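Local coordinates for protein transcriptional regulator, TetR family (Agrobacterium tumefaciens, PDB 3C2B) that probably acts as a DNA-binding transcriptional regulator of the TetR family, recognising cis-regulatory DNA as a dimer, at residues R16-L21 with L52-F56; R75-A80 with Q138-R142; A97-D102 with F190-A194; F168-I172 with A197-F201. One frame throughout, in Å; residues are numbered along the deposited sequence.

Contact 1 stands apart at one end of the chain, in the predicted helix-turn-helix region: its centre is about 29, 35 and 41 Å from those of contacts 2, 3 and 4, and its nearest atoms stay about 15 Å or more from theirs. It closes before the others open. Contacts 2 and 3 interleave along the chain and touch, Phe-77 meeting Asp-99 and Ile-139 meeting Leu-100. Contacts 3 and 4, centres about 10 Å apart, also interleave; they share helix 190-205 and meet at Ile-172. The spacing fits the TetR plan of a small DNA-binding head and a larger helical body, whose dimer-facing side includes contact 4.

Contact 1 (R16-L21 with L52-F56); sequences RQNAVL and LYKWF
Leu-52 meets Val-20 where helix 15-31 crosses helix 49-56, the latter being the second helix of the predicted helix-turn-helix. The short axes cross at -109° and approach to 11.9 Å, a wide separation bridged by large side chains. Leu-52 contributes little, CD1 lying 4.2 Å from Val-20 CG1; it also reaches Leu-41 of helix 38-45, as Val-20 does.

Three residues on, the CB of Trp-55 points toward helix 15-31, and the indole follows. The six-membered part of the ring lands on the valine branches, with Trp-55 CZ3 3.5 Å from Val-20 CG2. Val-20 holds CG1 anti to its backbone N (chi1 161°) and CG2 beside it, which lets both branches meet that ring carbon. CG of Gln-17 lies over one indole face. Farther out, Arg-16 CG passes Trp-55 CZ2 and Arg-16 NE stands 4.0 Å from Trp-55 CH2; with guanidinium and indole planes 77° apart, this is not a stack. The guanidinium is held by a hydrogen bond from NH1 to the carbonyl of Ala-45.

Phe-56 follows with its ring turned in under the indole stem: Trp-55 CB sits 3.5 Å above the plane, over the ring centre. Val-20 CG1 approaches the ring edge, while Leu-21, running antiparallel to the phenylalanine side chain, places CD2 over a face, 4.0 Å from Phe-56 CZ.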
loop_
_atom_site.group_PDB
_atom_site.type_symbol
_atom_site.label_atom_id
_atom_site.label_comp_id
_atom_site.label_asym_id
_atom_site.label_seq_id
_atom_site.Cartn_x
_atom_site.Cartn_y
_atom_site.Cartn_z
ATOM N N ARG A 16 21.000 -27.897 3.444
ATOM C CA ARG A 16 20.824 -27.535 4.845
ATOM C C ARG A 16 20.438 -26.054 5.027
ATOM O O ARG A 16 19.569 -25.722 5.862
ATOM C CB ARG A 16 22.095 -27.877 5.630
ATOM C CG ARG A 16 22.089 -27.500 7.108
ATOM C CD ARG A 16 20.913 -28.104 7.873
ATOM N NE ARG A 16 21.117 -28.025 9.318
ATOM C CZ ARG A 16 20.145 -27.902 10.220
ATOM N NH1 ARG A 16 18.875 -27.827 9.841
ATOM N NH2 ARG A 16 20.452 -27.839 11.509
ATOM N N GLN A 17 21.100 -25.174 4.273
ATOM C CA GLN A 17 20.852 -23.734 4.359
ATOM C C GLN A 17 19.410 -23.382 3.955
ATOM O O GLN A 17 18.785 -22.508 4.570
ATOM C CB GLN A 17 21.864 -22.959 3.515
ATOM C CG GLN A 17 23.267 -22.888 4.110
ATOM C CD GLN A 17 24.265 -22.269 3.144
ATOM O OE1 GLN A 17 24.239 -21.062 2.875
ATOM N NE2 GLN A 17 25.161 -23.100 2.620
ATOM N N ASN A 18 18.894 -24.088 2.943
ATOM C CA ASN A 18 17.499 -23.970 2.512
ATOM C C ASN A 18 16.473 -24.453 3.562
ATOM O O ASN A 18 15.561 -23.694 3.925
ATOM C CB ASN A 18 17.294 -24.649 1.155
ATOM C CG ASN A 18 18.104 -23.988 0.042
ATOM O OD1 ASN A 18 18.587 -22.861 0.188
ATOM N ND2 ASN A 18 18.258 -24.690 -1.073
ATOM N N ALA A 19 16.628 -25.679 4.067
ATOM C CA ALA A 19 15.748 -26.190 5.119
ATOM C C ALA A 19 15.627 -25.199 6.285
ATOM O O ALA A 19 14.528 -24.996 6.821
ATOM C CB ALA A 19 16.236 -27.526 5.614
ATOM N N VAL A 20 16.755 -24.585 6.659
ATOM C CA VAL A 20 16.826 -23.607 7.752
ATOM C C VAL A 20 16.038 -22.314 7.434
ATOM O O VAL A 20 15.245 -21.813 8.246
ATOM C CB VAL A 20 18.319 -23.280 8.112
ATOM C CG1 VAL A 20 18.450 -21.959 8.893
ATOM C CG2 VAL A 20 18.982 -24.449 8.889
ATOM N N LEU A 21 16.271 -21.786 6.238
ATOM C CA LEU A 21 15.581 -20.619 5.756
ATOM C C LEU A 21 14.064 -20.846 5.662
ATOM O O LEU A 21 13.286 -19.911 5.913
ATOM C CB LEU A 21 16.197 -20.157 4.426
ATOM C CG LEU A 21 17.593 -19.516 4.547
ATOM C CD1 LEU A 21 18.249 -19.320 3.191
ATOM C CD2 LEU A 21 17.597 -18.203 5.371
ATOM N N LEU A 52 24.503 -20.056 12.713
ATOM C CA LEU A 52 23.776 -19.003 11.992
ATOM C C LEU A 52 24.696 -17.871 11.524
ATOM O O LEU A 52 24.479 -17.283 10.456
ATOM C CB LEU A 52 22.639 -18.449 12.855
ATOM C CG LEU A 52 21.206 -18.895 12.539
ATOM C CD1 LEU A 52 21.126 -20.024 11.520
ATOM C CD2 LEU A 52 20.438 -19.236 13.809
ATOM N N TYR A 53 25.726 -17.591 12.322
ATOM C CA TYR A 53 26.716 -16.564 12.010
ATOM C C TYR A 53 27.564 -16.859 10.756
ATOM O O TYR A 53 27.715 -15.983 9.897
ATOM C CB TYR A 53 27.603 -16.276 13.230
ATOM C CG TYR A 53 28.623 -15.177 13.013
ATOM C CD1 TYR A 53 29.966 -15.481 12.756
ATOM C CD2 TYR A 53 28.249 -13.829 13.063
ATOM C CE1 TYR A 53 30.909 -14.471 12.550
ATOM C CE2 TYR A 53 29.184 -12.808 12.854
ATOM C CZ TYR A 53 30.511 -13.140 12.605
ATOM O OH TYR A 53 31.435 -12.140 12.407
ATOM N N LYS A 54 28.108 -18.073 10.643
ATOM C CA LYS A 54 28.969 -18.419 9.494
ATOM C C LYS A 54 28.179 -18.760 8.221
ATOM O O LYS A 54 28.747 -18.799 7.127
ATOM C CB LYS A 54 30.023 -19.493 9.848
ATOM C CG LYS A 54 29.714 -20.938 9.441
ATOM C CD LYS A 54 29.048 -21.722 10.568
ATOM C CE LYS A 54 28.958 -23.215 10.263
ATOM N NZ LYS A 54 29.993 -24.003 10.985
ATOM N N TRP A 55 26.874 -18.988 8.365
ATOM C CA TRP A 55 25.998 -19.176 7.208
ATOM C C TRP A 55 25.621 -17.849 6.537
ATOM O O TRP A 55 25.734 -17.720 5.308
ATOM C CB TRP A 55 24.723 -19.945 7.589
ATOM C CG TRP A 55 24.927 -21.415 7.926
ATOM C CD1 TRP A 55 26.003 -22.200 7.610
ATOM C CD2 TRP A 55 24.002 -22.268 8.614
ATOM N NE1 TRP A 55 25.815 -23.483 8.080
ATOM C CE2 TRP A 55 24.592 -23.550 8.697
ATOM C CE3 TRP A 55 22.731 -22.069 9.175
ATOM C CZ2 TRP A 55 23.954 -24.629 9.317
ATOM C CZ3 TRP A 55 22.103 -23.150 9.799
ATOM C CH2 TRP A 55 22.714 -24.407 9.861
ATOM N N PHE A 56 25.182 -16.877 7.351
ATOM C CA PHE A 56 24.527 -15.643 6.860
ATOM C C PHE A 56 25.134 -14.328 7.384
ATOM O O PHE A 56 24.494 -13.272 7.298
ATOM C CB PHE A 56 23.003 -15.641 7.178
ATOM C CG PHE A 56 22.326 -16.989 7.029
ATOM C CD1 PHE A 56 21.696 -17.576 8.124
ATOM C CD2 PHE A 56 22.321 -17.673 5.793
ATOM C CE1 PHE A 56 21.064 -18.818 8.000
ATOM C CE2 PHE A 56 21.699 -18.924 5.659
ATOM C CZ PHE A 56 21.069 -19.496 6.764
#

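Contact 2 (R75-A80 with Q138-R142); sequences RTFEKA and QIDRR
Phe-77 is the anchor by which an extended loop, running from helix 59-71 to helix 86-104, is laid over helix 137-152 of the all-helical TetR-type body. The evidence for tight packing is concentrated on this residue. Its CB is 3.6 Å from CG of Arg-142, whose aliphatic part crosses the phenylalanine at about a right angle, and its CZ is 3.5 Å from Ile-139 CD1. With CG anti to the carbonyl carbon (chi1 -70°), the ring lies against the helix, and Arg-75 NE sits over one of its faces, offset to the rim.

On either side of that anchor the residues are exposed and bury little surface. Thr-76 makes a single close touch at this rim, its methyl CG2 3.3 Å from Gln-138 OE1, an apolar carbon against an amide oxygen. At the other side, the Glu-78 carboxylate makes no salt bridge to Arg-142: OE2 and NH1 are 5.0 Å apart, and at most a weak, longer-range attraction is likely.

The arginine chain bends at chi2 and chi3, bringing the guanidinium beside the loop at Glu-78, with Ala-80 CA near its edge. Arg-142 NE is buried there without a polar partner in the model, and NH1 comes no nearer than 3.5 Å to Glu-78 O, with no hydrogen bond assigned.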
loop_
_atom_site.group_PDB
_atom_site.type_symbol
_atom_site.label_atom_id
_atom_site.label_comp_id
_atom_site.label_asym_id
_atom_site.label_seq_id
_atom_site.Cartn_x
_atom_site.Cartn_y
_atom_site.Cartn_z
ATOM N N ARG A 75 7.124 -17.890 -8.901
ATOM C CA ARG A 75 6.597 -18.190 -10.233
ATOM C C ARG A 75 7.315 -17.387 -11.323
ATOM O O ARG A 75 7.401 -16.151 -11.240
ATOM C CB ARG A 75 5.084 -17.900 -10.277
ATOM C CG ARG A 75 4.311 -18.832 -11.197
ATOM C CD ARG A 75 2.868 -18.404 -11.408
ATOM N NE ARG A 75 2.665 -17.647 -12.646
ATOM C CZ ARG A 75 2.739 -18.156 -13.877
ATOM N NH1 ARG A 75 3.046 -19.429 -14.071
ATOM N NH2 ARG A 75 2.524 -17.381 -14.931
ATOM N N THR A 76 7.851 -18.102 -12.315
ATOM C CA THR A 76 8.428 -17.487 -13.512
ATOM C C THR A 76 7.317 -17.270 -14.534
ATOM O O THR A 76 6.599 -18.210 -14.905
ATOM C CB THR A 76 9.564 -18.350 -14.124
ATOM O OG1 THR A 76 10.607 -18.502 -13.160
ATOM C CG2 THR A 76 10.149 -17.703 -15.381
ATOM N N PHE A 77 7.180 -16.024 -14.979
ATOM C CA PHE A 77 6.115 -15.644 -15.898
ATOM C C PHE A 77 6.507 -15.782 -17.370
ATOM O O PHE A 77 7.677 -15.651 -17.741
ATOM C CB PHE A 77 5.611 -14.235 -15.580
ATOM C CG PHE A 77 4.850 -14.145 -14.287
ATOM C CD1 PHE A 77 3.460 -14.234 -14.278
ATOM C CD2 PHE A 77 5.522 -13.976 -13.080
ATOM C CE1 PHE A 77 2.751 -14.157 -13.084
ATOM C CE2 PHE A 77 4.829 -13.899 -11.882
ATOM C CZ PHE A 77 3.439 -13.993 -11.880
ATOM N N GLU A 78 5.499 -16.047 -18.193
ATOM C CA GLU A 78 5.675 -16.327 -19.610
ATOM C C GLU A 78 5.993 -15.053 -20.391
ATOM O O GLU A 78 5.265 -14.059 -20.288
ATOM C CB GLU A 78 4.406 -16.992 -20.166
ATOM C CG GLU A 78 3.779 -18.027 -19.218
ATOM C CD GLU A 78 2.357 -18.427 -19.591
ATOM O OE1 GLU A 78 1.653 -18.996 -18.727
ATOM O OE2 GLU A 78 1.938 -18.179 -20.740
ATOM N N LYS A 79 7.087 -15.087 -21.155
ATOM C CA LYS A 79 7.441 -13.999 -22.071
ATOM C C LYS A 79 6.223 -13.640 -22.915
ATOM O O LYS A 79 5.683 -14.487 -23.634
ATOM C CB LYS A 79 8.608 -14.393 -22.993
ATOM C CG LYS A 79 10.004 -13.890 -22.561
ATOM C CD LYS A 79 10.931 -13.834 -23.872
ATOM C CE LYS A 79 12.410 -13.984 -23.489
ATOM N NZ LYS A 79 12.944 -12.642 -22.717
ATOM N N ALA A 80 5.785 -12.387 -22.796
ATOM C CA ALA A 80 4.647 -11.878 -23.563
ATOM C C ALA A 80 4.957 -11.903 -25.056
ATOM O O ALA A 80 5.983 -11.371 -25.492
ATOM C CB ALA A 80 4.287 -10.473 -23.112
ATOM N N GLN A 138 9.698 -9.740 -11.729
ATOM C CA GLN A 138 9.114 -10.723 -12.652
ATOM C C GLN A 138 7.681 -10.314 -13.010
ATOM O O GLN A 138 7.290 -10.339 -14.188
ATOM C CB GLN A 138 9.175 -12.166 -12.090
ATOM C CG GLN A 138 10.464 -12.982 -12.435
ATOM C CD GLN A 138 10.405 -13.707 -13.786
ATOM O OE1 GLN A 138 10.953 -14.797 -13.934
ATOM N NE2 GLN A 138 9.732 -13.108 -14.770
ATOM N N ILE A 139 6.919 -9.951 -11.988
ATOM C CA ILE A 139 5.633 -9.316 -12.148
ATOM C C ILE A 139 5.728 -8.074 -13.051
ATOM O O ILE A 139 4.939 -7.945 -13.994
ATOM C CB ILE A 139 4.980 -9.014 -10.768
ATOM C CG1 ILE A 139 4.110 -10.210 -10.321
ATOM C CG2 ILE A 139 4.119 -7.732 -10.773
ATOM C CD1 ILE A 139 2.903 -10.585 -11.274
ATOM N N ASP A 140 6.703 -7.194 -12.783
ATOM C CA ASP A 140 6.807 -5.930 -13.499
ATOM C C ASP A 140 7.170 -6.163 -14.966
ATOM O O ASP A 140 6.655 -5.473 -15.839
ATOM C CB ASP A 140 7.836 -5.012 -12.848
ATOM C CG ASP A 140 7.354 -4.404 -11.522
ATOM O OD1 ASP A 140 6.173 -4.559 -11.155
ATOM O OD2 ASP A 140 8.169 -3.738 -10.854
ATOM N N ARG A 141 8.046 -7.131 -15.230
ATOM C CA ARG A 141 8.462 -7.433 -16.608
ATOM C C ARG A 141 7.286 -8.050 -17.374
ATOM O O ARG A 141 7.087 -7.743 -18.542
ATOM C CB ARG A 141 9.709 -8.332 -16.662
ATOM C CG ARG A 141 10.623 -8.000 -17.857
ATOM C CD ARG A 141 11.800 -8.956 -18.014
ATOM N NE ARG A 141 12.800 -8.424 -18.945
ATOM C CZ ARG A 141 13.854 -7.679 -18.583
ATOM N NH1 ARG A 141 14.049 -7.345 -17.306
ATOM N NH2 ARG A 141 14.716 -7.249 -19.502
ATOM N N ARG A 142 6.504 -8.901 -16.698
ATOM C CA ARG A 142 5.263 -9.434 -17.258
ATOM C C ARG A 142 4.372 -8.274 -17.750
ATOM O O ARG A 142 4.019 -8.216 -18.915
ATOM C CB ARG A 142 4.515 -10.254 -16.206
ATOM C CG ARG A 142 3.669 -11.386 -16.726
ATOM C CD ARG A 142 2.573 -10.896 -17.642
ATOM N NE ARG A 142 2.592 -11.596 -18.935
ATOM C CZ ARG A 142 1.783 -12.592 -19.288
ATOM N NH1 ARG A 142 1.891 -13.143 -20.489
ATOM N NH2 ARG A 142 0.878 -13.046 -18.441
#

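Contact 3 (A97-D102 with F190-A194); sequences AHDLLD and FSARA
Phe-190, Leu-101 and His-98 supply most of the buried surface where the start of helix 190-205 meets helix 86-104 in the helical body of the TetR fold. The short axes approach to 8.8 Å at 130°, a crossing that is roughly antiparallel but strongly splayed.

Phe-190 lies beneath Leu-101. The leucine CB stands 3.8 Å from the centroid of the Phe-190 ring and only 11° off the normal, which identifies a CH-pi contact over the centre of the face. Farther along the ring, CE2 reaches the leucine carbonyl, and Asp-102 crosses the ring at about a right angle, its OD1 near Phe-190 CD2 and its carboxylate plane almost perpendicular to the phenyl. Leu-101 uses its branch as well: CD1 is 3.7 Å from CG of Arg-193, on the stem of a side chain whose end leads away.

His-98 takes the other flank. Its CG is anti to the backbone N (chi1 -165°), which swings the imidazole over the first turn of helix 190-205. CD2 touches Phe-190 CB at 3.5 Å, and one imidazole face looks onto the backbone, with Ser-191 N 3.8 Å above the plane toward the rim. No hydrogen bond joins the two segments at this point.

Where the helices come closest the residues are small: Ala-97 CB and Ala-194 CB are 3.5 Å apart.

Around this crossing, Ile-172 of helix 161-173 packs on Ala-97 and Leu-101, Leu-176 of helix 176-181 touches both Leu-101 and Phe-190, and Arg-193 continues to a salt bridge with Glu-163 of the second subunit.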
loop_
_atom_site.group_PDB
_atom_site.type_symbol
_atom_site.label_atom_id
_atom_site.label_comp_id
_atom_site.label_asym_id
_atom_site.label_seq_id
_atom_site.Cartn_x
_atom_site.Cartn_y
_atom_site.Cartn_z
ATOM N N ALA A 97 -3.777 -9.278 -13.674
ATOM C CA ALA A 97 -4.291 -8.548 -12.492
ATOM C C ALA A 97 -4.569 -9.496 -11.323
ATOM O O ALA A 97 -4.218 -9.200 -10.183
ATOM C CB ALA A 97 -5.526 -7.750 -12.875
ATOM N N HIS A 98 -5.179 -10.645 -11.623
ATOM C CA HIS A 98 -5.521 -11.655 -10.630
ATOM C C HIS A 98 -4.245 -12.289 -10.031
ATOM O O HIS A 98 -4.138 -12.444 -8.806
ATOM C CB HIS A 98 -6.424 -12.712 -11.338
ATOM C CG HIS A 98 -7.166 -13.643 -10.420
ATOM N ND1 HIS A 98 -8.291 -14.342 -10.836
ATOM C CD2 HIS A 98 -6.931 -14.045 -9.140
ATOM C CE1 HIS A 98 -8.713 -15.125 -9.852
ATOM N NE2 HIS A 98 -7.918 -14.946 -8.810
ATOM N N ASP A 99 -3.286 -12.664 -10.900
ATOM C CA ASP A 99 -1.941 -13.075 -10.461
ATOM C C ASP A 99 -1.268 -12.022 -9.534
ATOM O O ASP A 99 -0.701 -12.369 -8.519
ATOM C CB ASP A 99 -1.033 -13.298 -11.669
ATOM C CG ASP A 99 -1.414 -14.506 -12.486
ATOM O OD1 ASP A 99 -2.237 -15.339 -12.041
ATOM O OD2 ASP A 99 -0.853 -14.646 -13.597
ATOM N N LEU A 100 -1.315 -10.758 -9.892
ATOM C CA LEU A 100 -0.767 -9.680 -9.016
ATOM C C LEU A 100 -1.384 -9.698 -7.591
ATOM O O LEU A 100 -0.668 -9.744 -6.581
ATOM C CB LEU A 100 -0.927 -8.292 -9.660
ATOM C CG LEU A 100 -0.445 -7.085 -8.778
ATOM C CD1 LEU A 100 1.024 -7.256 -8.293
ATOM C CD2 LEU A 100 -0.574 -5.737 -9.554
ATOM N N LEU A 101 -2.713 -9.697 -7.539
ATOM C CA LEU A 101 -3.439 -9.698 -6.284
ATOM C C LEU A 101 -3.037 -10.910 -5.424
ATOM O O LEU A 101 -2.748 -10.793 -4.231
ATOM C CB LEU A 101 -4.934 -9.691 -6.592
ATOM C CG LEU A 101 -5.403 -8.318 -7.079
ATOM C CD1 LEU A 101 -6.767 -8.446 -7.810
ATOM C CD2 LEU A 101 -5.373 -7.198 -5.947
ATOM N N ASP A 102 -3.010 -12.060 -6.086
ATOM C CA ASP A 102 -2.646 -13.311 -5.490
ATOM C C ASP A 102 -1.209 -13.288 -4.986
ATOM O O ASP A 102 -0.940 -13.755 -3.915
ATOM C CB ASP A 102 -2.830 -14.372 -6.558
ATOM C CG ASP A 102 -3.290 -15.632 -6.012
ATOM O OD1 ASP A 102 -4.437 -15.685 -5.514
ATOM O OD2 ASP A 102 -2.513 -16.572 -6.092
ATOM N N PHE A 190 -10.970 -11.732 -6.199
ATOM C CA PHE A 190 -9.887 -11.284 -7.068
ATOM C C PHE A 190 -10.280 -11.294 -8.527
ATOM O O PHE A 190 -9.859 -10.443 -9.294
ATOM C CB PHE A 190 -8.588 -12.048 -6.817
ATOM C CG PHE A 190 -7.934 -11.724 -5.483
ATOM C CD1 PHE A 190 -8.357 -10.627 -4.723
ATOM C CD2 PHE A 190 -6.885 -12.498 -4.998
ATOM C CE1 PHE A 190 -7.741 -10.280 -3.493
ATOM C CE2 PHE A 190 -6.264 -12.158 -3.754
ATOM C CZ PHE A 190 -6.710 -11.034 -3.014
ATOM N N SER A 191 -11.072 -12.289 -8.902
ATOM C CA SER A 191 -11.562 -12.416 -10.247
ATOM C C SER A 191 -12.351 -11.194 -10.688
ATOM O O SER A 191 -12.144 -10.679 -11.787
ATOM C CB SER A 191 -12.503 -13.613 -10.314
ATOM O OG SER A 191 -12.296 -14.229 -11.535
ATOM N N ALA A 192 -13.306 -10.775 -9.862
ATOM C CA ALA A 192 -14.140 -9.609 -10.171
ATOM C C ALA A 192 -13.292 -8.343 -10.163
ATOM O O ALA A 192 -13.460 -7.471 -11.007
ATOM C CB ALA A 192 -15.295 -9.476 -9.169
ATOM N N ARG A 193 -12.362 -8.245 -9.227
ATOM C CA ARG A 193 -11.489 -7.087 -9.161
ATOM C C ARG A 193 -10.628 -6.942 -10.405
ATOM O O ARG A 193 -10.464 -5.841 -10.929
ATOM C CB ARG A 193 -10.628 -7.119 -7.879
ATOM C CG ARG A 193 -9.584 -5.980 -7.801
ATOM C CD ARG A 193 -10.241 -4.588 -8.125
ATOM N NE ARG A 193 -11.367 -4.356 -7.216
ATOM C CZ ARG A 193 -12.369 -3.501 -7.422
ATOM N NH1 ARG A 193 -13.330 -3.389 -6.511
ATOM N NH2 ARG A 193 -12.429 -2.764 -8.533
ATOM N N ALA A 194 -10.063 -8.061 -10.882
ATOM C CA ALA A 194 -9.258 -8.041 -12.114
ATOM C C ALA A 194 -10.007 -7.595 -13.389
ATOM O O ALA A 194 -9.458 -6.813 -14.180
ATOM C CB ALA A 194 -8.592 -9.413 -12.347
#

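Contact 4 (F168-I172 with A197-F201); sequences FYGLI and AVVAF
The rings of Phe-168 and Phe-201 meet with centroids 4.5 Å apart and planes at 33°, an oblique pairing. Phe-168 CB is 3.6 Å from Phe-201 CD1. Both phenylalanines have CG anti to the backbone N, and from there the rings overlap in part: Phe-168 CG sits over one face of the Phe-201 ring, displaced toward its rim, while Phe-201 CD2 lies over a face of the Phe-168 ring. The far end of the Phe-168 ring is met at its edge: Val-198 CG2 lies 4.0 Å from Phe-168 CZ, and Ala-197 O is also near the ring plane. At the other end of the contact Ala-197 CB fits against Ile-172 CG1 at 3.6 Å. Between these ends, Leu-171 extends CD1 to 3.8 Å from Ala-200 CB.

The short axes of helix 161-173 and helix 190-205 run at 145° and approach to 9.2 Å. This near-antiparallel pair is consistent with half of the four-helix bundle by which TetR-family proteins dimerise.

Ile-172, one helical turn on from Phe-168, places CD1 3.5 Å above the centre of the Phe-168 ring. Farther out, Leu-171 packs on Leu-171 of the second subunit and Ala-200 on its Leu-204. Arg-166 of that subunit hydrogen-bonds to the carbonyls of Leu-171 and Ile-172. Helix 86-104 of the same chain backs the pair, Leu-93 touching Phe-168 and Glu-94 touching Val-198.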
loop_
_atom_site.group_PDB
_atom_site.type_symbol
_atom_site.label_atom_id
_atom_site.label_comp_id
_atom_site.label_asym_id
_atom_site.label_seq_id
_atom_site.Cartn_x
_atom_site.Cartn_y
_atom_site.Cartn_z
ATOM N N PHE A 168 -2.473 1.118 -14.045
ATOM C CA PHE A 168 -3.012 -0.236 -13.997
ATOM C C PHE A 168 -2.802 -0.830 -12.628
ATOM O O PHE A 168 -3.726 -1.414 -12.041
ATOM C CB PHE A 168 -2.314 -1.097 -15.052
ATOM C CG PHE A 168 -2.978 -2.428 -15.328
ATOM C CD1 PHE A 168 -4.364 -2.606 -15.193
ATOM C CD2 PHE A 168 -2.209 -3.514 -15.741
ATOM C CE1 PHE A 168 -4.957 -3.842 -15.500
ATOM C CE2 PHE A 168 -2.810 -4.744 -16.068
ATOM C CZ PHE A 168 -4.191 -4.901 -15.934
ATOM N N TYR A 169 -1.625 -0.612 -12.067
ATOM C CA TYR A 169 -1.294 -1.225 -10.788
ATOM C C TYR A 169 -2.194 -0.629 -9.720
ATOM O O TYR A 169 -2.731 -1.358 -8.872
ATOM C CB TYR A 169 0.196 -0.981 -10.490
ATOM C CG TYR A 169 0.731 -1.701 -9.270
ATOM C CD1 TYR A 169 0.366 -1.331 -7.976
ATOM C CD2 TYR A 169 1.609 -2.757 -9.428
ATOM C CE1 TYR A 169 0.876 -2.038 -6.874
ATOM C CE2 TYR A 169 2.146 -3.439 -8.334
ATOM C CZ TYR A 169 1.772 -3.097 -7.098
ATOM O OH TYR A 169 2.346 -3.801 -6.092
ATOM N N GLY A 170 -2.337 0.697 -9.722
ATOM C CA GLY A 170 -3.171 1.357 -8.691
ATOM C C GLY A 170 -4.637 0.945 -8.838
ATOM O O GLY A 170 -5.362 0.743 -7.847
ATOM N N LEU A 171 -5.085 0.809 -10.080
ATOM C CA LEU A 171 -6.451 0.317 -10.357
ATOM C C LEU A 171 -6.707 -1.116 -9.876
ATOM O O LEU A 171 -7.791 -1.418 -9.370
ATOM C CB LEU A 171 -6.830 0.441 -11.839
ATOM C CG LEU A 171 -6.954 1.877 -12.413
ATOM C CD1 LEU A 171 -7.054 1.831 -13.956
ATOM C CD2 LEU A 171 -8.203 2.649 -11.854
ATOM N N ILE A 172 -5.756 -2.016 -10.080
ATOM C CA ILE A 172 -5.914 -3.376 -9.576
ATOM C C ILE A 172 -5.920 -3.419 -8.026
ATOM O O ILE A 172 -6.822 -3.998 -7.421
ATOM C CB ILE A 172 -4.785 -4.278 -10.126
ATOM C CG1 ILE A 172 -4.824 -4.305 -11.677
ATOM C CG2 ILE A 172 -4.864 -5.676 -9.499
ATOM C CD1 ILE A 172 -3.489 -4.787 -12.261
ATOM N N ALA A 197 -10.626 -3.828 -13.065
ATOM C CA ALA A 197 -9.388 -3.072 -13.315
ATOM C C ALA A 197 -8.986 -3.044 -14.844
ATOM O O ALA A 197 -8.456 -2.042 -15.353
ATOM C CB ALA A 197 -8.294 -3.653 -12.464
ATOM N N VAL A 198 -9.271 -4.140 -15.545
ATOM C CA VAL A 198 -9.042 -4.253 -16.978
ATOM C C VAL A 198 -9.990 -3.366 -17.766
ATOM O O VAL A 198 -9.514 -2.681 -18.686
ATOM C CB VAL A 198 -9.017 -5.728 -17.476
ATOM C CG1 VAL A 198 -8.888 -5.811 -19.018
ATOM C CG2 VAL A 198 -7.818 -6.426 -16.870
ATOM N N VAL A 199 -11.286 -3.343 -17.401
ATOM C CA VAL A 199 -12.263 -2.400 -18.007
ATOM C C VAL A 199 -11.794 -0.931 -17.855
ATOM O O VAL A 199 -11.758 -0.173 -18.835
ATOM C CB VAL A 199 -13.726 -2.584 -17.451
ATOM C CG1 VAL A 199 -14.688 -1.545 -17.999
ATOM C CG2 VAL A 199 -14.265 -3.969 -17.816
ATOM N N ALA A 200 -11.408 -0.548 -16.636
ATOM C CA ALA A 200 -10.883 0.796 -16.365
ATOM C C ALA A 200 -9.567 1.108 -17.178
ATOM O O ALA A 200 -9.454 2.145 -17.828
ATOM C CB ALA A 200 -10.674 0.988 -14.835
ATOM N N PHE A 201 -8.594 0.221 -17.109
ATOM C CA PHE A 201 -7.346 0.357 -17.881
ATOM C C PHE A 201 -7.576 0.558 -19.391
ATOM O O PHE A 201 -6.924 1.390 -20.030
ATOM C CB PHE A 201 -6.450 -0.861 -17.631
ATOM C CG PHE A 201 -5.092 -0.771 -18.302
ATOM C CD1 PHE A 201 -4.153 0.161 -17.887
ATOM C CD2 PHE A 201 -4.778 -1.584 -19.383
ATOM C CE1 PHE A 201 -2.890 0.241 -18.527
ATOM C CE2 PHE A 201 -3.533 -1.484 -20.025
ATOM C CZ PHE A 201 -2.599 -0.571 -19.593
#